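Local coordinates for protein N-(5'-phosphoribosyl)anthranilate isomerase (Thermococcus kodakarensis, PDB 5LHE) that catalyses the isomerisation of N-(5-phospho-beta-D-ribosyl)anthranilate to 1-(2-carboxyphenylamino)-1-deoxy-D-ribulose 5-phosphate, the third of five steps from chorismate to tryptophan, at residues K10-L15 / A43-M48; R16-Y21 / V195-F200; K101-P106 / D129-D134. All coordinates share one frame; numbering follows the deposited sequence.

Contact 1 of 3, residues K10-L15 / A43-M48; sequences KTMDEL and AELIEM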
loop_
_atom_site.group_PDB
_atom_site.type_symbol
_atom_site.label_atom_id
_atom_site.label_comp_id
_atom_site.label_asym_id
_atom_site.label_seq_id
_atom_site.Cartn_x
_atom_site.Cartn_y
_atom_site.Cartn_z
ATOM N N LYS A 10 -3.631 -10.088 10.007
ATOM C CA LYS A 10 -4.144 -9.919 11.361
ATOM C C LYS A 10 -3.691 -11.040 12.280
ATOM O O LYS A 10 -3.903 -10.977 13.490
ATOM C CB LYS A 10 -5.666 -9.837 11.356
ATOM C CG LYS A 10 -6.219 -8.811 10.374
ATOM C CD LYS A 10 -7.375 -8.027 10.981
ATOM C CE LYS A 10 -8.617 -8.858 11.158
ATOM N NZ LYS A 10 -9.610 -8.091 11.978
ATOM N N THR A 11 -3.073 -12.068 11.707
ATOM C CA THR A 11 -2.624 -13.226 12.485
ATOM C C THR A 11 -1.288 -13.754 11.980
ATOM O O THR A 11 -0.866 -13.441 10.846
ATOM C CB THR A 11 -3.647 -14.384 12.429
ATOM O OG1 THR A 11 -3.728 -14.880 11.086
ATOM C CG2 THR A 11 -5.039 -13.931 12.904
ATOM N N MET A 12 -0.632 -14.550 12.826
ATOM C CA MET A 12 0.587 -15.263 12.463
ATOM C C MET A 12 0.379 -16.200 11.281
ATOM O O MET A 12 1.276 -16.373 10.450
ATOM C CB MET A 12 1.102 -16.104 13.634
ATOM C CG MET A 12 1.286 -15.382 14.929
ATOM S SD MET A 12 1.292 -16.569 16.295
ATOM C CE MET A 12 2.127 -17.958 15.532
ATOM N N ASP A 13 -0.787 -16.846 11.250
ATOM C CA ASP A 13 -1.118 -17.758 10.161
ATOM C C ASP A 13 -1.164 -16.963 8.872
ATOM O O ASP A 13 -0.497 -17.312 7.895
ATOM C CB ASP A 13 -2.444 -18.469 10.417
ATOM C CG ASP A 13 -2.343 -19.510 11.514
ATOM O OD1 ASP A 13 -1.206 -19.941 11.821
ATOM O OD2 ASP A 13 -3.397 -19.899 12.067
ATOM N N GLU A 14 -1.927 -15.875 8.882
ATOM C CA GLU A 14 -2.019 -15.018 7.713
ATOM C C GLU A 14 -0.644 -14.505 7.284
ATOM O O GLU A 14 -0.323 -14.492 6.099
ATOM C CB GLU A 14 -2.951 -13.848 7.982
ATOM C CG GLU A 14 -4.421 -14.196 7.969
ATOM C CD GLU A 14 -5.286 -12.955 8.012
ATOM O OE1 GLU A 14 -4.880 -11.972 8.659
ATOM O OE2 GLU A 14 -6.375 -12.955 7.402
ATOM N N LEU A 15 0.174 -14.114 8.256
ATOM C CA LEU A 15 1.506 -13.579 7.975
ATOM C C LEU A 15 2.438 -14.607 7.337
ATOM O O LEU A 15 3.064 -14.338 6.307
ATOM C CB LEU A 15 2.137 -13.028 9.261
ATOM C CG LEU A 15 3.611 -12.630 9.178
ATOM C CD1 LEU A 15 3.850 -11.614 8.075
ATOM C CD2 LEU A 15 4.098 -12.078 10.514
ATOM N N ALA A 43 2.740 -5.270 16.986
ATOM C CA ALA A 43 4.117 -5.438 17.428
ATOM C C ALA A 43 4.561 -6.897 17.337
ATOM O O ALA A 43 5.681 -7.184 16.930
ATOM C CB ALA A 43 4.277 -4.922 18.859
ATOM N N GLU A 44 3.683 -7.818 17.726
ATOM C CA GLU A 44 4.065 -9.210 17.739
ATOM C C GLU A 44 4.240 -9.705 16.304
ATOM O O GLU A 44 5.189 -10.428 16.013
ATOM C CB GLU A 44 3.040 -10.063 18.491
ATOM C CG GLU A 44 3.393 -11.545 18.534
ATOM C CD GLU A 44 2.849 -12.325 17.341
ATOM O OE1 GLU A 44 2.036 -11.763 16.574
ATOM O OE2 GLU A 44 3.245 -13.496 17.161
ATOM N N LEU A 45 3.328 -9.317 15.414
ATOM C CA LEU A 45 3.438 -9.697 14.000
ATOM C C LEU A 45 4.697 -9.103 13.363
ATOM O O LEU A 45 5.439 -9.782 12.638
ATOM C CB LEU A 45 2.196 -9.255 13.225
ATOM C CG LEU A 45 0.897 -9.960 13.637
ATOM C CD1 LEU A 45 -0.294 -9.327 12.945
ATOM C CD2 LEU A 45 1.008 -11.442 13.301
ATOM N N ILE A 46 4.936 -7.829 13.647
ATOM C CA ILE A 46 6.133 -7.165 13.171
ATOM C C ILE A 46 7.387 -7.871 13.667
ATOM O O ILE A 46 8.366 -7.977 12.935
ATOM C CB ILE A 46 6.143 -5.680 13.593
ATOM C CG1 ILE A 46 5.110 -4.915 12.761
ATOM C CG2 ILE A 46 7.518 -5.074 13.400
ATOM C CD1 ILE A 46 4.921 -3.466 13.166
ATOM N N GLU A 47 7.362 -8.381 14.894
ATOM C CA GLU A 47 8.548 -9.045 15.428
ATOM C C GLU A 47 8.867 -10.357 14.700
ATOM O O GLU A 47 10.032 -10.696 14.532
ATOM C CB GLU A 47 8.409 -9.325 16.930
ATOM C CG GLU A 47 9.671 -9.964 17.528
ATOM C CD GLU A 47 9.553 -10.314 18.999
ATOM O OE1 GLU A 47 8.575 -9.886 19.649
ATOM O OE2 GLU A 47 10.452 -11.026 19.504
ATOM N N MET A 48 7.854 -11.100 14.262
ATOM C CA MET A 48 8.124 -12.402 13.652
ATOM C C MET A 48 8.310 -12.345 12.134
ATOM O O MET A 48 8.853 -13.275 11.540
ATOM C CB MET A 48 7.008 -13.392 14.005
ATOM C CG MET A 48 5.617 -12.942 13.621
ATOM S SD MET A 48 4.358 -14.114 14.171
ATOM C CE MET A 48 4.585 -15.436 12.982
#
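L45 holds CG close to its own backbone N (chi1 -66°), whereas L15 turns CG to the far side of its N (chi1 171°); with these settings each leucine reaches across to the other segment. The CD2 branch of L45 comes down on the backbone where helix 12-18 begins, 3.5 Å from M12 N and equally close to T11 C, and its CD1 lies beside the carbonyl of K10. In return L15 puts CD2 3.4 Å from the backbone oxygen L45 O and slides past the side chain of M48. On the outer side M12 crosses E44 at about a right angle, with M12 CG 3.5 Å from E44 OE2. M48 is modelled in two conformers, so its approach to M12 and L15 is less certain. No hydrogen bond spans the two segments. Within 10-15, T11 is the N-cap, its OG1 accepting from E14 N at 3.0 Å, and E14 OE1 receives K10 N at 2.6 Å; E14 OE2 is salt-bridged to R35. Underneath, L15 touches T25 and L45 touches V27, both on strand 24-28. Two successive helices packed side by side over the strand between them are typical of the outer layer of a TIM barrel.

Contact 2 of 3, residues R16-Y21 / V195-F200; sequences RLVERY and VLIEAF
I197 and Y21 meet where the last and first helices of the TIM barrel, 194-204 and 12-18, come together and close the ring of outer helices. The tight part is apolar and centres on I197, whose two branches do separate jobs. CG2 sits over one face of the Y21 ring in a CH-pi contact, 3.9 Å from the ring centroid and 25° off the normal, displaced toward the ring carbon Y21 CG at 3.6 Å. CD1 instead meets L17 tip to tip, 3.9 Å from L17 CD2, and V18 lies a little farther off. Below this patch V18 and I197 both rest on I6 of strand 3-7, so the seam is anchored on the barrel wall.

Toward the outside the packing gives way to a thinner, polar contact. What joins the segments here is E198, which runs out extended beyond CG and lays that CG 3.4 Å from Y21 CE2. Its carboxylate stands nearly upright to the tyrosine ring, the planes 82° apart. One oxygen, OE1, is salt-bridged to R194, and a sodium ion lies about 3 Å from the side chain. The other is the acceptor for the tyrosine: Y21 OH donates to E198 OE2 over 3.0 Å, arriving from above the carboxylate plane.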
loop_
_atom_site.group_PDB
_atom_site.type_symbol
_atom_site.label_atom_id
_atom_site.label_comp_id
_atom_site.label_asym_id
_atom_site.label_seq_id
_atom_site.Cartn_x
_atom_site.Cartn_y
_atom_site.Cartn_z
ATOM N N ARG A 16 2.548 -15.781 7.942
ATOM C CA ARG A 16 3.427 -16.810 7.388
ATOM C C ARG A 16 2.997 -17.235 5.978
ATOM O O ARG A 16 3.842 -17.568 5.135
ATOM C CB ARG A 16 3.476 -18.012 8.328
ATOM C CG ARG A 16 4.226 -17.720 9.618
ATOM C CD ARG A 16 5.657 -17.310 9.292
ATOM N NE ARG A 16 6.531 -17.368 10.458
ATOM C CZ ARG A 16 7.311 -16.368 10.859
ATOM N NH1 ARG A 16 7.322 -15.227 10.187
ATOM N NH2 ARG A 16 8.080 -16.511 11.931
ATOM N N LEU A 17 1.689 -17.210 5.729
ATOM C CA LEU A 17 1.143 -17.468 4.403
ATOM C C LEU A 17 1.658 -16.441 3.387
ATOM O O LEU A 17 2.292 -16.814 2.402
ATOM C CB LEU A 17 -0.395 -17.471 4.437
ATOM C CG LEU A 17 -1.128 -17.641 3.091
ATOM C CD1 LEU A 17 -0.730 -18.922 2.383
ATOM C CD2 LEU A 17 -2.638 -17.579 3.252
ATOM N N VAL A 18 1.416 -15.155 3.632
ATOM C CA VAL A 18 1.754 -14.135 2.638
ATOM C C VAL A 18 3.252 -14.100 2.383
ATOM O O VAL A 18 3.693 -13.769 1.281
ATOM C CB VAL A 18 1.278 -12.708 3.048
ATOM C CG1 VAL A 18 -0.188 -12.708 3.390
ATOM C CG2 VAL A 18 2.088 -12.155 4.211
ATOM N N GLU A 19 4.041 -14.477 3.389
ATOM C CA GLU A 19 5.497 -14.433 3.257
ATOM C C GLU A 19 6.023 -15.410 2.214
ATOM O O GLU A 19 7.136 -15.276 1.723
ATOM C CB GLU A 19 6.155 -14.701 4.597
ATOM C CG GLU A 19 6.419 -13.428 5.330
ATOM C CD GLU A 19 6.740 -13.617 6.807
ATOM O OE1 GLU A 19 6.848 -14.761 7.292
ATOM O OE2 GLU A 19 6.886 -12.588 7.480
ATOM N N ARG A 20 5.215 -16.384 1.858
ATOM C CA ARG A 20 5.634 -17.308 0.810
ATOM C C ARG A 20 5.520 -16.702 -0.589
ATOM O O ARG A 20 6.079 -17.237 -1.551
ATOM C CB ARG A 20 4.819 -18.596 0.892
ATOM C CG ARG A 20 5.094 -19.390 2.152
ATOM C CD ARG A 20 4.795 -20.860 1.947
ATOM N NE ARG A 20 3.385 -21.105 1.653
ATOM C CZ ARG A 20 2.437 -21.229 2.577
ATOM N NH1 ARG A 20 2.742 -21.136 3.864
ATOM N NH2 ARG A 20 1.185 -21.465 2.210
ATOM N N TYR A 21 4.810 -15.585 -0.708
ATOM C CA TYR A 21 4.478 -15.058 -2.029
ATOM C C TYR A 21 4.881 -13.619 -2.241
ATOM O O TYR A 21 5.397 -13.258 -3.309
ATOM C CB TYR A 21 2.978 -15.185 -2.270
ATOM C CG TYR A 21 2.483 -16.599 -2.162
ATOM C CD1 TYR A 21 2.054 -17.116 -0.944
ATOM C CD2 TYR A 21 2.442 -17.423 -3.282
ATOM C CE1 TYR A 21 1.600 -18.413 -0.846
ATOM C CE2 TYR A 21 1.998 -18.711 -3.193
ATOM C CZ TYR A 21 1.572 -19.207 -1.978
ATOM O OH TYR A 21 1.115 -20.506 -1.908
ATOM N N VAL A 195 -5.254 -20.187 -2.235
ATOM C CA VAL A 195 -5.566 -20.358 -3.653
ATOM C C VAL A 195 -5.796 -18.990 -4.303
ATOM O O VAL A 195 -5.354 -18.758 -5.428
ATOM C CB VAL A 195 -6.792 -21.287 -3.892
ATOM C CG1 VAL A 195 -6.396 -22.757 -3.745
ATOM C CG2 VAL A 195 -7.923 -20.951 -2.958
ATOM N N LEU A 196 -6.431 -18.065 -3.581
ATOM C CA LEU A 196 -6.604 -16.709 -4.107
ATOM C C LEU A 196 -5.264 -15.989 -4.316
ATOM O O LEU A 196 -5.033 -15.384 -5.367
ATOM C CB LEU A 196 -7.506 -15.886 -3.193
ATOM C CG LEU A 196 -9.002 -16.174 -3.321
ATOM C CD1 LEU A 196 -9.814 -15.347 -2.322
ATOM C CD2 LEU A 196 -9.488 -15.915 -4.738
ATOM N N ILE A 197 -4.384 -16.060 -3.324
ATOM C CA ILE A 197 -3.064 -15.456 -3.447
ATOM C C ILE A 197 -2.285 -16.067 -4.620
ATOM O O ILE A 197 -1.689 -15.340 -5.425
ATOM C CB ILE A 197 -2.256 -15.608 -2.144
ATOM C CG1 ILE A 197 -2.848 -14.711 -1.060
ATOM C CG2 ILE A 197 -0.802 -15.257 -2.391
ATOM C CD1 ILE A 197 -2.364 -15.034 0.352
ATOM N N GLU A 198 -2.316 -17.392 -4.740
ATOM C CA GLU A 198 -1.638 -18.050 -5.858
ATOM C C GLU A 198 -2.235 -17.617 -7.192
ATOM O O GLU A 198 -1.506 -17.377 -8.164
ATOM C CB GLU A 198 -1.694 -19.574 -5.717
ATOM C CG GLU A 198 -0.710 -20.101 -4.684
ATOM C CD GLU A 198 -0.481 -21.599 -4.775
ATOM O OE1 GLU A 198 -1.390 -22.319 -5.242
ATOM O OE2 GLU A 198 0.623 -22.045 -4.380
ATOM N N ALA A 199 -3.558 -17.495 -7.237
ATOM C CA ALA A 199 -4.226 -17.046 -8.452
ATOM C C ALA A 199 -3.832 -15.609 -8.765
ATOM O O ALA A 199 -3.550 -15.274 -9.917
ATOM C CB ALA A 199 -5.726 -17.170 -8.318
ATOM N N PHE A 200 -3.829 -14.765 -7.737
ATOM C CA PHE A 200 -3.361 -13.393 -7.876
ATOM C C PHE A 200 -1.919 -13.388 -8.374
ATOM O O PHE A 200 -1.602 -12.743 -9.378
ATOM C CB PHE A 200 -3.477 -12.639 -6.539
ATOM C CG PHE A 200 -3.098 -11.181 -6.614
ATOM C CD1 PHE A 200 -1.782 -10.780 -6.414
ATOM C CD2 PHE A 200 -4.056 -10.209 -6.835
ATOM C CE1 PHE A 200 -1.417 -9.436 -6.461
ATOM C CE2 PHE A 200 -3.707 -8.859 -6.886
ATOM C CZ PHE A 200 -2.379 -8.473 -6.698
#

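Contact 3 of 3, residues K101-P106 / D129-D134; sequences KAFMVP and DKILLD
F103 and I131 lie on the outward face of two neighbouring parallel barrel strands, the phenyl ring reaching diagonally over to the isoleucine. F103 CG stays beside its backbone N (chi1 -59°), which brings ring atom CE1 to 3.7 Å from I131 CG2; L132 O meets the ring at its edge. L133 comes in at a slant, its CD2 4.2 Å from F103 CB, and L119 and I123 of helix 112-123 close over the phenylalanine, with Y126 meeting its ring steeply. The inward face reads differently: A102 CB touches L132 CD2 at 3.9 Å, and M104 lies alongside D134, both pointing the same way, with M104 SD 3.8 Å from D134 CB. The backbone bonds run alternately from each strand: K101 N to K130 O, L132 N to K101 O, F103 N to L132 O (2.8 Å), D134 N to F103 O (2.9 Å). V105 N reaches D134 O only weakly. K101 NZ bonds A102 O and S81 O. F103 and I131 thus tie the two strands to the crossover helix of their beta-alpha-beta unit, while D134, at the C-terminal strand end where TIM barrels carry their active sites, has OD2 bonded to H80 and so held in position.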
loop_
_atom_site.group_PDB
_atom_site.type_symbol
_atom_site.label_atom_id
_atom_site.label_comp_id
_atom_site.label_asym_id
_atom_site.label_seq_id
_atom_site.Cartn_x
_atom_site.Cartn_y
_atom_site.Cartn_z
ATOM N N LYS A 101 4.303 6.188 0.906
ATOM C CA LYS A 101 3.273 7.198 1.012
ATOM C C LYS A 101 2.141 6.877 0.035
ATOM O O LYS A 101 2.369 6.749 -1.160
ATOM C CB LYS A 101 3.853 8.593 0.752
ATOM C CG LYS A 101 2.838 9.724 0.788
ATOM C CD LYS A 101 2.288 9.990 2.185
ATOM C CE LYS A 101 1.373 11.211 2.175
ATOM N NZ LYS A 101 0.036 10.953 1.551
ATOM N N ALA A 102 0.934 6.721 0.575
ATOM C CA ALA A 102 -0.278 6.459 -0.199
ATOM C C ALA A 102 -0.978 7.736 -0.659
ATOM O O ALA A 102 -1.192 8.651 0.142
ATOM C CB ALA A 102 -1.234 5.633 0.622
ATOM N N PHE A 103 -1.366 7.781 -1.932
ATOM C CA PHE A 103 -2.026 8.942 -2.502
ATOM C C PHE A 103 -3.345 8.490 -3.085
ATOM O O PHE A 103 -3.393 7.507 -3.830
ATOM C CB PHE A 103 -1.183 9.607 -3.596
ATOM C CG PHE A 103 0.167 10.063 -3.142
ATOM C CD1 PHE A 103 1.246 9.204 -3.198
ATOM C CD2 PHE A 103 0.362 11.359 -2.678
ATOM C CE1 PHE A 103 2.498 9.624 -2.794
ATOM C CE2 PHE A 103 1.605 11.781 -2.276
ATOM C CZ PHE A 103 2.676 10.911 -2.337
ATOM N N MET A 104 -4.415 9.184 -2.729
ATOM C CA MET A 104 -5.692 8.909 -3.337
ATOM C C MET A 104 -5.637 9.441 -4.754
ATOM O O MET A 104 -5.117 10.534 -4.997
ATOM C CB MET A 104 -6.840 9.542 -2.546
ATOM C CG MET A 104 -8.053 8.640 -2.434
ATOM S SD MET A 104 -7.709 7.142 -1.480
ATOM C CE MET A 104 -7.600 7.795 0.183
ATOM N N VAL A 105 -6.142 8.651 -5.696
ATOM C CA VAL A 105 -6.224 9.102 -7.078
ATOM C C VAL A 105 -7.352 10.118 -7.181
ATOM O O VAL A 105 -8.497 9.825 -6.831
ATOM C CB VAL A 105 -6.453 7.935 -8.051
ATOM C CG1 VAL A 105 -6.637 8.453 -9.465
ATOM C CG2 VAL A 105 -5.285 6.964 -7.990
ATOM N N PRO A 106 -7.023 11.337 -7.619
ATOM C CA PRO A 106 -8.085 12.340 -7.704
ATOM C C PRO A 106 -8.910 12.132 -8.970
ATOM O O PRO A 106 -8.354 11.810 -10.017
ATOM C CB PRO A 106 -7.314 13.669 -7.714
ATOM C CG PRO A 106 -5.971 13.336 -8.266
ATOM C CD PRO A 106 -5.689 11.892 -7.924
ATOM N N ASP A 129 10.335 6.408 0.094
ATOM C CA ASP A 129 10.928 5.240 -0.549
ATOM C C ASP A 129 10.016 4.685 -1.629
ATOM O O ASP A 129 10.474 4.276 -2.695
ATOM C CB ASP A 129 11.244 4.150 0.479
ATOM C CG ASP A 129 11.781 2.872 -0.166
ATOM O OD1 ASP A 129 12.670 2.967 -1.030
ATOM O OD2 ASP A 129 11.310 1.770 0.187
ATOM N N LYS A 130 8.722 4.679 -1.359
ATOM C CA LYS A 130 7.778 4.164 -2.340
ATOM C C LYS A 130 6.524 5.014 -2.376
ATOM O O LYS A 130 6.160 5.655 -1.386
ATOM C CB LYS A 130 7.416 2.712 -2.045
ATOM C CG LYS A 130 8.536 1.734 -2.257
ATOM C CD LYS A 130 7.969 0.315 -2.363
ATOM C CE LYS A 130 8.976 -0.729 -1.893
ATOM N NZ LYS A 130 10.249 -0.693 -2.656
ATOM N N ILE A 131 5.885 5.005 -3.541
ATOM C CA ILE A 131 4.633 5.692 -3.771
ATOM C C ILE A 131 3.576 4.657 -4.084
ATOM O O ILE A 131 3.797 3.767 -4.907
ATOM C CB ILE A 131 4.758 6.703 -4.937
ATOM C CG1 ILE A 131 5.661 7.869 -4.533
ATOM C CG2 ILE A 131 3.386 7.215 -5.389
ATOM C CD1 ILE A 131 6.536 8.378 -5.658
ATOM N N LEU A 132 2.448 4.755 -3.391
ATOM C CA LEU A 132 1.303 3.864 -3.609
ATOM C C LEU A 132 0.116 4.698 -4.076
ATOM O O LEU A 132 -0.244 5.704 -3.442
ATOM C CB LEU A 132 0.954 3.074 -2.324
ATOM C CG LEU A 132 -0.233 2.079 -2.291
ATOM C CD1 LEU A 132 -0.046 0.981 -1.237
ATOM C CD2 LEU A 132 -1.561 2.780 -2.049
ATOM N N LEU A 133 -0.484 4.283 -5.189
ATOM C CA LEU A 133 -1.657 4.965 -5.737
ATOM C C LEU A 133 -2.891 4.150 -5.421
ATOM O O LEU A 133 -3.040 3.017 -5.885
ATOM C CB LEU A 133 -1.521 5.178 -7.253
ATOM C CG LEU A 133 -0.323 5.999 -7.731
ATOM C CD1 LEU A 133 -0.500 6.362 -9.196
ATOM C CD2 LEU A 133 -0.158 7.245 -6.896
ATOM N N ASP A 134 -3.771 4.730 -4.614
ATOM C CA ASP A 134 -4.966 4.045 -4.165
ATOM C C ASP A 134 -6.124 4.342 -5.113
ATOM O O ASP A 134 -6.756 5.401 -5.029
ATOM C CB ASP A 134 -5.320 4.467 -2.740
ATOM C CG ASP A 134 -6.068 3.390 -1.985
ATOM O OD1 ASP A 134 -6.464 2.386 -2.604
ATOM O OD2 ASP A 134 -6.254 3.552 -0.764
#

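In the fold
Contacts 1 and 2 share helix 12-18 and sit on the barrel's outer layer, one linking it forward to helix 39-48, the other back to helix 194-204. Their centres are 15 Å apart and they touch: R16 NH1 lies 2.8 Å from M48 O, probably hydrogen-bonded. Contact 3 belongs to the inner wall, its centre about 8 Å from that of the chain. It is 24 Å from contact 1 and 23 Å from contact 2 between centres, with nearest atoms about 15 and 11 Å apart. In sequence it is nested inside contact 2's loop. It ends at D134, at the C-terminal strand ends where TIM barrels carry their active sites; the sodium ion lies near E198 of contact 2.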